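Local coordinates for protein putative short-chain dehydrogenase/reductase (PDB 5JY1) that binds NAD and is probably an oxidoreductase of the short-chain dehydrogenase/reductase family, perhaps reducing 3-oxoacyl-[acyl-carrier-protein] substrates, at residues R142-I146 and F238-R244. Numbering follows the deposited sequence.
Sequences RWGRI and FASEMSR
R145 packs along the backbone of 238-240, a worked example of a strand arginine bonding to a main-chain carbonyl. R145 CD lies 3.4 Å from F238 O. The guanidinium grips S240 O side-on, through R145 NE at 2.9 Å and less directly through R145 NH2 at 3.3 Å, both from the same face of the carbonyl. The chain bends at chi2 (-78°), and R145 NH1 bonds to G144 O of its own strand; held at two of its edges, the group has little freedom to rotate. One face lies over the W143 ring, W143 CZ2 3.7 Å above the R145 guanidinium plane, while R15 makes a cation-pi contact with the same indole. This inner part is dense, and A239 O is buried there without a polar partner. The solvent side is mostly polar: exposed E241 bends back, and E241 OE2 accepts a hydrogen bond from W143 NE1 (2.8 Å), met from above the carboxylate plane. E241 OE1 forms a salt bridge with R244 NE and a long one, 3.7 Å, with R145 NH2; R244 NH1 pairs with D230 of the second subunit. The contact joins strand 144-149 to helix 227-239 and the loop that follows, in the doubly wound Rossmann fold typical of SDR enzymes.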
loop_
_atom_site.group_PDB
_atom_site.type_symbol
_atom_site.label_atom_id
_atom_site.label_comp_id
_atom_site.label_asym_id
_atom_site.label_seq_id
_atom_site.Cartn_x
_atom_site.Cartn_y
_atom_site.Cartn_z
ATOM N N ARG A 142 19.523 -0.337 24.929
ATOM C CA ARG A 142 18.268 0.363 24.646
ATOM C C ARG A 142 18.435 1.360 23.500
ATOM O O ARG A 142 17.962 2.497 23.564
ATOM C CB ARG A 142 17.731 1.053 25.905
ATOM C CG ARG A 142 17.521 0.116 27.098
ATOM C CD ARG A 142 16.432 -0.902 26.809
ATOM N NE ARG A 142 15.819 -1.465 28.018
ATOM C CZ ARG A 142 15.987 -2.716 28.447
ATOM N NH1 ARG A 142 16.767 -3.555 27.786
ATOM N NH2 ARG A 142 15.366 -3.129 29.541
ATOM N N TRP A 143 19.111 0.923 22.436
ATOM C CA TRP A 143 19.297 1.758 21.247
ATOM C C TRP A 143 19.677 0.851 20.088
ATOM O O TRP A 143 20.667 0.117 20.178
ATOM C CB TRP A 143 20.387 2.829 21.482
ATOM C CG TRP A 143 20.295 4.058 20.558
ATOM C CD1 TRP A 143 19.797 5.287 20.882
ATOM C CD2 TRP A 143 20.746 4.160 19.189
ATOM N NE1 TRP A 143 19.887 6.139 19.800
ATOM C CE2 TRP A 143 20.472 5.477 18.754
ATOM C CE3 TRP A 143 21.344 3.268 18.294
ATOM C CZ2 TRP A 143 20.775 5.920 17.462
ATOM C CZ3 TRP A 143 21.649 3.703 17.014
ATOM C CH2 TRP A 143 21.366 5.026 16.607
ATOM N N GLY A 144 18.928 0.920 18.992
ATOM C CA GLY A 144 19.270 0.133 17.825
ATOM C C GLY A 144 18.632 0.680 16.571
ATOM O O GLY A 144 17.552 1.278 16.610
ATOM N N ARG A 145 19.316 0.471 15.445
ATOM C CA ARG A 145 18.806 0.806 14.118
ATOM C C ARG A 145 19.087 -0.374 13.206
ATOM O O ARG A 145 20.249 -0.754 13.025
ATOM C CB ARG A 145 19.465 2.074 13.556
ATOM C CG ARG A 145 19.260 3.306 14.406
ATOM C CD ARG A 145 17.854 3.868 14.198
ATOM N NE ARG A 145 17.645 5.147 14.866
ATOM C CZ ARG A 145 17.270 5.300 16.134
ATOM N NH1 ARG A 145 17.057 4.245 16.917
ATOM N NH2 ARG A 145 17.107 6.530 16.618
ATOM N N ILE A 146 18.032 -0.964 12.643
ATOM C CA ILE A 146 18.178 -2.051 11.684
ATOM C C ILE A 146 17.629 -1.570 10.349
ATOM O O ILE A 146 16.499 -1.072 10.283
ATOM C CB ILE A 146 17.459 -3.327 12.161
ATOM C CG1 ILE A 146 18.098 -3.800 13.478
ATOM C CG2 ILE A 146 17.525 -4.427 11.090
ATOM C CD1 ILE A 146 17.390 -4.986 14.143
ATOM N N PHE A 238 18.096 6.350 8.262
ATOM C CA PHE A 238 17.513 5.253 9.021
ATOM C C PHE A 238 18.465 4.661 10.048
ATOM O O PHE A 238 18.055 3.762 10.792
ATOM C CB PHE A 238 17.033 4.146 8.074
ATOM C CG PHE A 238 15.730 4.464 7.397
ATOM C CD1 PHE A 238 14.569 4.592 8.144
ATOM C CD2 PHE A 238 15.659 4.629 6.025
ATOM C CE1 PHE A 238 13.360 4.887 7.537
ATOM C CE2 PHE A 238 14.458 4.925 5.410
ATOM C CZ PHE A 238 13.307 5.057 6.169
ATOM N N ALA A 239 19.716 5.124 10.098
ATOM C CA ALA A 239 20.681 4.643 11.079
ATOM C C ALA A 239 20.968 5.657 12.179
ATOM O O ALA A 239 21.813 5.388 13.047
ATOM C CB ALA A 239 21.996 4.266 10.380
ATOM N N SER A 240 20.288 6.799 12.176
ATOM C CA SER A 240 20.639 7.945 13.004
ATOM C C SER A 240 19.462 8.364 13.883
ATOM O O SER A 240 18.374 7.776 13.839
ATOM C CB SER A 240 21.077 9.120 12.130
ATOM O OG SER A 240 19.957 9.667 11.432
ATOM N N GLU A 241 19.691 9.409 14.690
ATOM C CA GLU A 241 18.605 9.966 15.487
ATOM C C GLU A 241 17.570 10.677 14.630
ATOM O O GLU A 241 16.466 10.950 15.119
ATOM C CB GLU A 241 19.136 10.933 16.550
ATOM C CG GLU A 241 19.934 10.293 17.659
ATOM C CD GLU A 241 19.098 9.518 18.693
ATOM O OE1 GLU A 241 17.852 9.498 18.616
ATOM O OE2 GLU A 241 19.709 8.947 19.616
ATOM N N MET A 242 17.888 10.987 13.369
ATOM C CA MET A 242 16.914 11.683 12.528
ATOM C C MET A 242 15.644 10.863 12.343
ATOM O O MET A 242 14.562 11.431 12.150
ATOM C CB MET A 242 17.514 12.010 11.164
ATOM C CG MET A 242 18.726 12.915 11.213
ATOM S SD MET A 242 19.285 13.305 9.538
ATOM C CE MET A 242 18.003 14.441 8.982
ATOM N N SER A 243 15.763 9.536 12.356
ATOM C CA SER A 243 14.634 8.638 12.160
ATOM C C SER A 243 14.151 8.020 13.466
ATOM O O SER A 243 13.505 6.967 13.439
ATOM C CB SER A 243 15.011 7.540 11.170
ATOM O OG SER A 243 16.085 6.772 11.695
ATOM N N ARG A 244 14.436 8.670 14.605
ATOM C CA ARG A 244 14.121 8.112 15.916
ATOM C C ARG A 244 12.629 7.891 16.133
ATOM O O ARG A 244 12.260 7.147 17.051
ATOM C CB ARG A 244 14.665 9.029 17.022
ATOM C CG ARG A 244 13.917 10.362 17.100
ATOM C CD ARG A 244 14.713 11.460 17.761
ATOM N NE ARG A 244 15.193 11.103 19.093
ATOM C CZ ARG A 244 14.565 11.414 20.224
ATOM N NH1 ARG A 244 13.413 12.077 20.194
ATOM N NH2 ARG A 244 15.092 11.061 21.389
HETATM O O HOH W 1 15.995 1.774 10.367
#